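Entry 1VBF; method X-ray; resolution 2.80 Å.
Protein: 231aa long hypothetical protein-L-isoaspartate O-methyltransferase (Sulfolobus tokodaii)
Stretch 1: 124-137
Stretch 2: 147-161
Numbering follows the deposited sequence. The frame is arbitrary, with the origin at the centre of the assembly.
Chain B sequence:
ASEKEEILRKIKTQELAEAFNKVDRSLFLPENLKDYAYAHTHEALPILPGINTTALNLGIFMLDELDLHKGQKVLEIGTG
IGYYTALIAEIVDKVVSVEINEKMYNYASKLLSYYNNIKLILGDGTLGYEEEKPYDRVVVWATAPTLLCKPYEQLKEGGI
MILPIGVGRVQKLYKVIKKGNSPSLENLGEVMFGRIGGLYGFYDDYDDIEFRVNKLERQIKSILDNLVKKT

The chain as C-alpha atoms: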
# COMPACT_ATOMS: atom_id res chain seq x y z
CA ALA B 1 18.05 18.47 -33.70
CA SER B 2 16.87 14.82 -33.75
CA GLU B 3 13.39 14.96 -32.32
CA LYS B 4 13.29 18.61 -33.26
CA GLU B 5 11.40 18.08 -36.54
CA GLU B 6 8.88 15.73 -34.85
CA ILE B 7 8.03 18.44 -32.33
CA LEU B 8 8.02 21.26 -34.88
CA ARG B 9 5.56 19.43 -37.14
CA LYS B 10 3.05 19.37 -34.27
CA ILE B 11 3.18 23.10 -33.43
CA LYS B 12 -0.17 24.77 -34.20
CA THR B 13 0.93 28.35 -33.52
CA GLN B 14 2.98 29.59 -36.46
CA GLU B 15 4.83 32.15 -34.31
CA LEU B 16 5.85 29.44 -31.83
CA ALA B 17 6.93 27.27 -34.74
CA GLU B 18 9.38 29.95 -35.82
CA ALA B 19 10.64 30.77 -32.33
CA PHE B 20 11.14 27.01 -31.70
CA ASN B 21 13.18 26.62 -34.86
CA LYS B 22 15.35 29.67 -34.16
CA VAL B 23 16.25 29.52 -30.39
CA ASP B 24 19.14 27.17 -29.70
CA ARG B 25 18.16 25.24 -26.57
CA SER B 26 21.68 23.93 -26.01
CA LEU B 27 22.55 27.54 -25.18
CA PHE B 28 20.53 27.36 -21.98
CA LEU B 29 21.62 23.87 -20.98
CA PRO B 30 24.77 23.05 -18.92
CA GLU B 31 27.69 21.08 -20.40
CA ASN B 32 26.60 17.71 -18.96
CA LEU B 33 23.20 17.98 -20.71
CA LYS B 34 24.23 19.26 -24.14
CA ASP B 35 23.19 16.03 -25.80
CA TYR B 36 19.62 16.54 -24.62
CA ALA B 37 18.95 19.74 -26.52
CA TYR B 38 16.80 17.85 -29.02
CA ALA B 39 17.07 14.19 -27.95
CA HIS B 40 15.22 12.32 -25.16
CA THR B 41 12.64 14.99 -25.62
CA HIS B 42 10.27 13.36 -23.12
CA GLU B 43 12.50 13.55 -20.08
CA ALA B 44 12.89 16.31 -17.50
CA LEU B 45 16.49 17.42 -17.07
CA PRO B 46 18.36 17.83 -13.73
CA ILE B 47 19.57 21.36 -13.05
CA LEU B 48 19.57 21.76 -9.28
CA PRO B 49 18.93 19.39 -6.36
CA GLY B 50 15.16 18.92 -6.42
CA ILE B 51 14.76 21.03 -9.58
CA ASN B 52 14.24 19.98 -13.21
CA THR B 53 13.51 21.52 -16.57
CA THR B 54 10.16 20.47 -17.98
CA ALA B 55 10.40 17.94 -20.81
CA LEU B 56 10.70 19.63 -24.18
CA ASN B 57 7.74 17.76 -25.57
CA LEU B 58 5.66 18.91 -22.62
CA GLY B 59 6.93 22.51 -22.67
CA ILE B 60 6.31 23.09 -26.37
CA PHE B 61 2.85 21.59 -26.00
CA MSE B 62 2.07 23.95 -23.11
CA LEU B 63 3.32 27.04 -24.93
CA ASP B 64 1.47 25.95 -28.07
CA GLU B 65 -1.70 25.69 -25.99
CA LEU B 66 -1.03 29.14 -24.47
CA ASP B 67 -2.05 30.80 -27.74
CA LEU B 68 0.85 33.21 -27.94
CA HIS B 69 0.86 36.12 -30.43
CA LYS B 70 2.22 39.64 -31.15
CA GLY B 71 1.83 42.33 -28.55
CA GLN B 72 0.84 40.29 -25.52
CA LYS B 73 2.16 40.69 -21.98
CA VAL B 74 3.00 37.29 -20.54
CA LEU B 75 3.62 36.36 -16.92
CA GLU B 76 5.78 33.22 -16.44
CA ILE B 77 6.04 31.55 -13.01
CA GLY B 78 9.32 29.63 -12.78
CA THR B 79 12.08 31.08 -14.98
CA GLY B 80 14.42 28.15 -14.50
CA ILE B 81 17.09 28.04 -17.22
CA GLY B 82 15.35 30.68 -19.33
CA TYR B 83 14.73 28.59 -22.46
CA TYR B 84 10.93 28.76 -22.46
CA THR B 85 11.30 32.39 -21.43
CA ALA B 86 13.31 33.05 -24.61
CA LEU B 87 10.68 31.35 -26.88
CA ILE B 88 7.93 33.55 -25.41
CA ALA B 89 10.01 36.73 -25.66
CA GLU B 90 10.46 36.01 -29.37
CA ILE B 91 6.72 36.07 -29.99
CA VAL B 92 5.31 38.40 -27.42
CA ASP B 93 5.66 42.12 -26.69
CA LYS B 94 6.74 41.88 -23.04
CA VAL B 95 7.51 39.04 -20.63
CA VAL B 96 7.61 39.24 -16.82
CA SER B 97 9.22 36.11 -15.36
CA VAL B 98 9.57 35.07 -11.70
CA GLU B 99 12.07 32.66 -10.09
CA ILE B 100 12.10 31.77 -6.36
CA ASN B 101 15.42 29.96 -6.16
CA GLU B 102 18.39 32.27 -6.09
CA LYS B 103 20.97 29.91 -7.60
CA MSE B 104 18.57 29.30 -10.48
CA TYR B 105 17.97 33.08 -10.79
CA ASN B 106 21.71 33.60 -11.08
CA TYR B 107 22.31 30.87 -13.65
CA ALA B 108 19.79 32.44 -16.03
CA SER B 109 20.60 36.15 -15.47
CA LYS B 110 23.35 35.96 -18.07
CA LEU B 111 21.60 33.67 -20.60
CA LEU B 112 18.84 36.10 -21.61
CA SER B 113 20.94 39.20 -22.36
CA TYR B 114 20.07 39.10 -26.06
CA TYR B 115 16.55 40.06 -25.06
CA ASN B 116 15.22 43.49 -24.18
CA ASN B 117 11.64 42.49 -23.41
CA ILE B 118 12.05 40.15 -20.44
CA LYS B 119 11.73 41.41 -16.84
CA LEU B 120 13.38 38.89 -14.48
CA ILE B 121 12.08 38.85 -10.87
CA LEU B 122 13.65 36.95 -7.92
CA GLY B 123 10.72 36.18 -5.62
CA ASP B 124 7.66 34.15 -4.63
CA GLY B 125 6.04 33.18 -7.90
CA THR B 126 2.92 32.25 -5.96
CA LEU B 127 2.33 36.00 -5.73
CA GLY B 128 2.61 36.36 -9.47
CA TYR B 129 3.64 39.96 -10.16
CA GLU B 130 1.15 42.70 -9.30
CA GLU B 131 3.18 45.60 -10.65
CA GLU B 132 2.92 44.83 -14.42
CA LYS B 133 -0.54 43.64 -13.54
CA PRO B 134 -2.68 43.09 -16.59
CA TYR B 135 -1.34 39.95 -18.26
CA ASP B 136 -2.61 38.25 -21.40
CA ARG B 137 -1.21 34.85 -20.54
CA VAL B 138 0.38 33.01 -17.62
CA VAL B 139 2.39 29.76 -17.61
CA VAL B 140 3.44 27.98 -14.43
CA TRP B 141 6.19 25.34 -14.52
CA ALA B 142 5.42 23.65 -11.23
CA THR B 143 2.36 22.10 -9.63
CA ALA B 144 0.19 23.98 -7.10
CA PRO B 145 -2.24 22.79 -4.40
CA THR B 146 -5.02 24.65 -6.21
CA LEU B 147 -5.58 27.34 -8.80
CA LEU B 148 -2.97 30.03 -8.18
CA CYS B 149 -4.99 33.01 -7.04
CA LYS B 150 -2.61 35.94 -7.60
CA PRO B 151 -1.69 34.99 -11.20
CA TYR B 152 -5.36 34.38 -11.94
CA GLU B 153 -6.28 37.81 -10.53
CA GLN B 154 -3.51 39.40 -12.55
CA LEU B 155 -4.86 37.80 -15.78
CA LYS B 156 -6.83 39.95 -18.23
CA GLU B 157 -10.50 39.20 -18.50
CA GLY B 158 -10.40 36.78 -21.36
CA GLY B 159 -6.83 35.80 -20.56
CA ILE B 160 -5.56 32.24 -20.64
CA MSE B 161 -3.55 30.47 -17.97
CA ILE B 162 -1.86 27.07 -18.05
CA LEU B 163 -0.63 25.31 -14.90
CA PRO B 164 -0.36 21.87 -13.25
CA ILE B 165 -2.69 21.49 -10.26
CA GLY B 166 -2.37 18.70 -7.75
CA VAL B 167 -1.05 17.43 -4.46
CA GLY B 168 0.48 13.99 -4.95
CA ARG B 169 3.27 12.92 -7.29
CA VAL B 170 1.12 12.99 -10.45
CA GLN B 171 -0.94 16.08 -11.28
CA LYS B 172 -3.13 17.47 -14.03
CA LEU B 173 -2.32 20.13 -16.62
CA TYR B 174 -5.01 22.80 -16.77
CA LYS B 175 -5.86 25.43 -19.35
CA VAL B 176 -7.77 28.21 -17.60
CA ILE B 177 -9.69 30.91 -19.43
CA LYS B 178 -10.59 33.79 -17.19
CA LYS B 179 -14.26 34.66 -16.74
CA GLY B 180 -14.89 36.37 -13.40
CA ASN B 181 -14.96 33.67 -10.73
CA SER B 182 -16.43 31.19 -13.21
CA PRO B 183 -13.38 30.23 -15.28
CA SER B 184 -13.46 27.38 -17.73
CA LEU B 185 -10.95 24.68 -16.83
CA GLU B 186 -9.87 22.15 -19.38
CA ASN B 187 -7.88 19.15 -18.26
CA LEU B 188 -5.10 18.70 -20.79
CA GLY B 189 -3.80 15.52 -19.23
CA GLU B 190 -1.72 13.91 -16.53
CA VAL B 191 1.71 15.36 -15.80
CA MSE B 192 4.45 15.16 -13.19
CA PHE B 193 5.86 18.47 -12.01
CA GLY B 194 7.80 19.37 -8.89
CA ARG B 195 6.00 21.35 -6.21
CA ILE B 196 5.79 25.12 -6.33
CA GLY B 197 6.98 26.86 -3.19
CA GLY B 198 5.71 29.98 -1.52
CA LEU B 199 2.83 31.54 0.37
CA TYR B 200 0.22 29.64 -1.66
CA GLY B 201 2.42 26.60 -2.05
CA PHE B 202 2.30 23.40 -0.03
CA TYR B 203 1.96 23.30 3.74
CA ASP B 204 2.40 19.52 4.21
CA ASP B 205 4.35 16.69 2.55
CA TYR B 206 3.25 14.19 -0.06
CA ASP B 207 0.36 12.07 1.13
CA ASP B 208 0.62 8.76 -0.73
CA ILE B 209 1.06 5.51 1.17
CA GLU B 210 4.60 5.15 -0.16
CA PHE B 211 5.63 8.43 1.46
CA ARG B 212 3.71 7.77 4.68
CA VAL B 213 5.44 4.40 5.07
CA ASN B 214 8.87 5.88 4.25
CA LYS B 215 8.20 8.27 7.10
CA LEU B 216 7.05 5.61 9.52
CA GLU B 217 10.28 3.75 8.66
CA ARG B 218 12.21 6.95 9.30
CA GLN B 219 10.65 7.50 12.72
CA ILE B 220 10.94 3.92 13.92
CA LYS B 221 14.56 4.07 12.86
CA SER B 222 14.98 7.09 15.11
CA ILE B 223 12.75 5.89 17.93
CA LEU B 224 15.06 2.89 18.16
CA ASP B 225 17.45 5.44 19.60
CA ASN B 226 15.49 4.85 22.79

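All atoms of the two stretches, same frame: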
# COMPACT_ATOMS: atom_id res chain seq x y z
N ASP B 124 8.68 35.18 -4.81
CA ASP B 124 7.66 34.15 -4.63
C ASP B 124 6.72 34.18 -5.82
O ASP B 124 5.83 35.04 -5.90
CB ASP B 124 6.90 34.45 -3.34
CG ASP B 124 5.82 33.43 -3.04
OD1 ASP B 124 5.43 32.63 -3.92
OD2 ASP B 124 5.35 33.44 -1.89
N GLY B 125 6.89 33.23 -6.73
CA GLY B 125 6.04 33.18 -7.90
C GLY B 125 4.56 33.01 -7.60
O GLY B 125 3.70 33.33 -8.41
N THR B 126 4.28 32.47 -6.42
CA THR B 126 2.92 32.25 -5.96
C THR B 126 2.16 33.58 -5.87
O THR B 126 0.93 33.63 -5.89
CB THR B 126 2.99 31.55 -4.61
OG1 THR B 126 2.94 30.14 -4.82
CG2 THR B 126 1.88 31.99 -3.69
N LEU B 127 2.92 34.67 -5.81
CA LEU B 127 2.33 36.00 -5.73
C LEU B 127 2.15 36.56 -7.14
O LEU B 127 1.51 37.60 -7.33
CB LEU B 127 3.25 36.92 -4.94
CG LEU B 127 3.55 36.38 -3.54
CD1 LEU B 127 4.64 37.20 -2.87
CD2 LEU B 127 2.27 36.37 -2.72
N GLY B 128 2.69 35.86 -8.12
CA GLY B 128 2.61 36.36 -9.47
C GLY B 128 3.42 37.64 -9.44
O GLY B 128 4.45 37.67 -8.79
N TYR B 129 2.95 38.67 -10.13
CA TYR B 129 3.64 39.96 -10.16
C TYR B 129 2.67 41.10 -10.45
O TYR B 129 2.42 41.49 -11.58
CB TYR B 129 4.75 39.98 -11.21
CG TYR B 129 5.75 41.07 -10.96
CD1 TYR B 129 6.52 41.07 -9.80
CD2 TYR B 129 5.91 42.13 -11.86
CE1 TYR B 129 7.41 42.09 -9.53
CE2 TYR B 129 6.81 43.16 -11.60
CZ TYR B 129 7.56 43.14 -10.43
OH TYR B 129 8.42 44.16 -10.15
N GLU B 130 2.13 41.62 -9.35
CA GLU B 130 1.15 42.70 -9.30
C GLU B 130 1.46 43.87 -10.21
O GLU B 130 0.66 44.28 -11.02
CB GLU B 130 1.04 43.26 -7.87
CG GLU B 130 -0.24 42.94 -7.13
CD GLU B 130 -1.47 43.28 -7.95
OE1 GLU B 130 -1.62 44.47 -8.31
OE2 GLU B 130 -2.28 42.36 -8.22
N GLU B 131 2.65 44.40 -10.01
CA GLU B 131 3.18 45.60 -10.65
C GLU B 131 3.15 45.78 -12.17
O GLU B 131 3.23 46.91 -12.63
CB GLU B 131 4.57 45.85 -10.10
CG GLU B 131 5.02 44.73 -9.14
CD GLU B 131 5.21 45.19 -7.71
OE1 GLU B 131 5.86 46.24 -7.51
OE2 GLU B 131 4.70 44.50 -6.79
N GLU B 132 3.07 44.71 -12.96
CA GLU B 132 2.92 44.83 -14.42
C GLU B 132 1.62 44.09 -14.68
O GLU B 132 1.41 43.46 -15.71
CB GLU B 132 4.07 44.18 -15.16
CG GLU B 132 5.42 44.83 -14.96
CD GLU B 132 5.55 46.22 -15.59
OE1 GLU B 132 5.30 46.37 -16.81
OE2 GLU B 132 5.92 47.16 -14.85
N LYS B 133 0.75 44.27 -13.69
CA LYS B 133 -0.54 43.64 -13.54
C LYS B 133 -1.30 43.01 -14.65
O LYS B 133 -1.35 41.79 -14.71
CB LYS B 133 -1.53 44.55 -12.80
CG LYS B 133 -2.61 43.73 -12.09
CD LYS B 133 -3.59 44.60 -11.32
CE LYS B 133 -4.72 45.06 -12.23
NZ LYS B 133 -5.47 43.92 -12.87
N PRO B 134 -1.91 43.79 -15.55
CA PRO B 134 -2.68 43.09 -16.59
C PRO B 134 -1.87 42.18 -17.50
O PRO B 134 -1.04 42.67 -18.27
CB PRO B 134 -3.37 44.23 -17.35
CG PRO B 134 -3.08 45.48 -16.52
CD PRO B 134 -1.75 45.21 -15.89
N TYR B 135 -2.07 40.87 -17.40
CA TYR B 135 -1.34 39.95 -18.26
C TYR B 135 -2.30 39.30 -19.24
O TYR B 135 -3.50 39.17 -18.96
CB TYR B 135 -0.64 38.84 -17.47
CG TYR B 135 0.44 39.33 -16.55
CD1 TYR B 135 0.22 39.41 -15.18
CD2 TYR B 135 1.65 39.77 -17.04
CE1 TYR B 135 1.19 39.94 -14.33
CE2 TYR B 135 2.62 40.30 -16.21
CZ TYR B 135 2.39 40.37 -14.85
OH TYR B 135 3.39 40.84 -14.04
N ASP B 136 -1.79 38.91 -20.40
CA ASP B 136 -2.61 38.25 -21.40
C ASP B 136 -2.57 36.75 -21.18
O ASP B 136 -3.56 36.06 -21.37
CB ASP B 136 -2.08 38.57 -22.81
CG ASP B 136 -2.37 40.01 -23.23
OD1 ASP B 136 -3.51 40.26 -23.69
OD2 ASP B 136 -1.46 40.87 -23.08
N ARG B 137 -1.41 36.27 -20.75
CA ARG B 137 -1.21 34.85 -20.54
C ARG B 137 -0.33 34.62 -19.32
O ARG B 137 0.44 35.51 -18.92
CB ARG B 137 -0.48 34.26 -21.76
CG ARG B 137 -1.08 34.57 -23.11
CD ARG B 137 -2.26 33.69 -23.41
NE ARG B 137 -3.41 34.47 -23.87
CZ ARG B 137 -3.97 34.30 -25.05
NH1 ARG B 137 -3.48 33.38 -25.85
NH2 ARG B 137 -5.03 35.03 -25.41
N LEU B 147 -5.70 26.29 -7.82
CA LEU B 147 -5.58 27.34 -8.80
C LEU B 147 -4.82 28.48 -8.12
O LEU B 147 -5.20 28.93 -7.04
CB LEU B 147 -6.97 27.81 -9.19
CG LEU B 147 -7.24 28.31 -10.61
CD1 LEU B 147 -8.45 29.24 -10.56
CD2 LEU B 147 -6.04 29.05 -11.15
N LEU B 148 -3.74 28.94 -8.74
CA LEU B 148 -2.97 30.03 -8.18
C LEU B 148 -3.78 31.30 -8.32
O LEU B 148 -4.04 31.79 -9.41
CB LEU B 148 -1.63 30.16 -8.89
CG LEU B 148 -0.69 29.01 -8.57
CD1 LEU B 148 0.47 29.02 -9.53
CD2 LEU B 148 -0.22 29.14 -7.15
N CYS B 149 -4.18 31.82 -7.18
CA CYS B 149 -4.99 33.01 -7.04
C CYS B 149 -4.41 34.34 -7.54
O CYS B 149 -5.08 35.06 -8.26
CB CYS B 149 -5.36 33.06 -5.58
SG CYS B 149 -6.16 34.49 -4.81
N LYS B 150 -3.19 34.68 -7.15
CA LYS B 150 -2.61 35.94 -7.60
C LYS B 150 -2.48 35.99 -9.13
O LYS B 150 -2.95 36.94 -9.78
CB LYS B 150 -1.24 36.19 -6.96
CG LYS B 150 -1.30 36.36 -5.48
CD LYS B 150 -2.27 37.46 -5.10
CE LYS B 150 -2.26 37.68 -3.60
NZ LYS B 150 -3.09 38.83 -3.16
N PRO B 151 -1.83 34.98 -9.74
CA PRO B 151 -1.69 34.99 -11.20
C PRO B 151 -3.08 35.15 -11.84
O PRO B 151 -3.30 36.02 -12.67
CB PRO B 151 -1.09 33.63 -11.50
CG PRO B 151 -0.27 33.36 -10.27
CD PRO B 151 -1.18 33.80 -9.15
N TYR B 152 -4.01 34.30 -11.42
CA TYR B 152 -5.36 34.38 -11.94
C TYR B 152 -5.96 35.79 -11.81
O TYR B 152 -6.64 36.25 -12.73
CB TYR B 152 -6.28 33.38 -11.23
CG TYR B 152 -7.67 33.32 -11.83
CD1 TYR B 152 -7.92 32.56 -12.97
CD2 TYR B 152 -8.70 34.08 -11.31
CE1 TYR B 152 -9.17 32.58 -13.59
CE2 TYR B 152 -9.95 34.11 -11.91
CZ TYR B 152 -10.19 33.37 -13.05
OH TYR B 152 -11.44 33.43 -13.65
N GLU B 153 -5.72 36.46 -10.69
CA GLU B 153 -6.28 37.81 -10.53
C GLU B 153 -5.59 38.76 -11.49
O GLU B 153 -6.22 39.64 -12.07
CB GLU B 153 -6.08 38.34 -9.10
CG GLU B 153 -6.58 37.43 -7.99
CD GLU B 153 -6.29 37.99 -6.60
OE1 GLU B 153 -5.13 38.43 -6.34
OE2 GLU B 153 -7.22 37.97 -5.77
N GLN B 154 -4.29 38.57 -11.66
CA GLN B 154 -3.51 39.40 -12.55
C GLN B 154 -3.82 39.18 -14.06
O GLN B 154 -3.49 40.01 -14.91
CB GLN B 154 -2.03 39.18 -12.23
CG GLN B 154 -1.63 39.81 -10.89
CD GLN B 154 -0.37 39.19 -10.29
OE1 GLN B 154 0.57 38.85 -10.99
NE2 GLN B 154 -0.36 39.07 -8.98
N LEU B 155 -4.49 38.08 -14.39
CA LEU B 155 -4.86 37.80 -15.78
C LEU B 155 -5.88 38.81 -16.31
O LEU B 155 -6.68 39.34 -15.55
CB LEU B 155 -5.50 36.42 -15.90
CG LEU B 155 -4.72 35.32 -16.58
CD1 LEU B 155 -5.64 34.15 -16.85
CD2 LEU B 155 -4.15 35.84 -17.87
N LYS B 156 -5.85 39.06 -17.62
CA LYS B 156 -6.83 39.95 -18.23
C LYS B 156 -8.12 39.17 -18.26
O LYS B 156 -8.13 37.96 -18.08
CB LYS B 156 -6.43 40.32 -19.65
CG LYS B 156 -5.46 41.46 -19.71
CD LYS B 156 -5.08 41.83 -21.13
CE LYS B 156 -4.02 42.90 -21.13
NZ LYS B 156 -3.43 43.02 -22.49
N GLU B 157 -9.22 39.86 -18.51
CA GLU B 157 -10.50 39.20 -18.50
C GLU B 157 -10.58 37.94 -19.32
O GLU B 157 -10.92 36.88 -18.80
CB GLU B 157 -11.61 40.15 -18.92
CG GLU B 157 -12.99 39.59 -18.64
CD GLU B 157 -13.06 38.90 -17.30
OE1 GLU B 157 -12.63 39.50 -16.28
OE2 GLU B 157 -13.56 37.75 -17.27
N GLY B 158 -10.29 38.01 -20.60
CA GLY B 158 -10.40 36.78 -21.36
C GLY B 158 -9.09 36.03 -21.43
O GLY B 158 -8.95 35.11 -22.23
N GLY B 159 -8.14 36.42 -20.58
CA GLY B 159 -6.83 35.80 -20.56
C GLY B 159 -6.84 34.29 -20.46
O GLY B 159 -7.85 33.69 -20.17
N ILE B 160 -5.69 33.68 -20.71
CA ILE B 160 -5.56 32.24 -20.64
C ILE B 160 -4.41 31.89 -19.75
O ILE B 160 -3.35 32.50 -19.87
CB ILE B 160 -5.27 31.64 -22.03
CG1 ILE B 160 -6.51 31.79 -22.91
CG2 ILE B 160 -4.79 30.17 -21.91
CD1 ILE B 160 -6.28 31.33 -24.32
N MSE B 161 -4.62 30.93 -18.86
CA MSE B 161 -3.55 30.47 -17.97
C MSE B 161 -3.39 28.96 -18.05
O MSE B 161 -4.38 28.23 -18.13
CB MSE B 161 -3.80 30.87 -16.52
CG MSE B 161 -2.73 30.33 -15.55
SE MSE B 161 -3.01 30.86 -13.67
CE MSE B 161 -1.19 30.81 -13.10
O HOH W 1 -1.84 32.54 -6.08

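The most deeply engaged residue is Gln154, at the end of the helix. It is buried, and its amide satisfies two backbone groups, one at the end of the first 3-10 segment and one in the loop after it: Gln154 NE2 donates to Leu127 O at 2.9 Å, and Gln154 OE1 accepts from Tyr129 N at 2.5 Å, a very short distance. A primary amide fits here because it offers a donor and an acceptor side by side. Gly128 lies between these two backbone partners. Its positive phi favours glycine, and a CB there would fall 2.6 Å from Gln154 OE1, a clash. The edge of the Tyr135 ring also approaches the amide, with Tyr135 CE1 3.6 Å from Gln154 OE1, while Tyr135 OH donates to Tyr129 O at 2.7 Å and so steadies the loop that the glutamine grips.

The main chains pair in parallel at two short bridges, separated by a corner in each chain. Tyr135 N donates to Gln154 O at 3.0 Å, and Tyr135 O accepts from Lys156 N at 2.7 Å, so Tyr135 bonds to the residues flanking its bridge partner, Leu155, as parallel pairing requires. Beyond the type I turn from Lys156 to Gly159, Ile160 N donates to Asp136 O at 3.3 Å, and Arg137 CA makes a CA-H...O contact with Ile160 O at 3.2 Å. Gly159 lets the chain pass closely: a Gly159 CB would sit 3.2 Å from Asp136 O and clash with Leu155 CD2 at 2.5 Å.

The one salt bridge between the stretches joins Lys156 to Asp136. The lysine chain, nearly extended beyond an m chi1, carries Lys156 NZ to 3.0 Å from both Asp136 OD1 and Asp136 OD2, so the ammonium straddles the carboxylate; as hydrogen bonds both contacts are weak. Lysine suits this exposed position because its long aliphatic arm can cover the neighbouring chain, with Lys156 CE lying 4.1 Å from Pro134 CB.

Packing fills the remaining space. Tyr135 and Leu155 point to the same face at their bridge, and so do Arg137 and Ile160 at theirs. Leu155 CD2 reaches to 3.6 Å from Tyr135 O, covering the backbone with hydrocarbon, and Ile160 CD1 lies over one face of the Arg137 guanidinium, 3.8 Å from Arg137 NH1. At the helix start, Lys150 CB lies 3.1 Å from Leu127 O, and a water bridges the chains, donating to Thr126 O at 3.0 Å and accepting from Lys150 N at 2.7 Å. Altogether the contact buries 849 Å², summed over both sides.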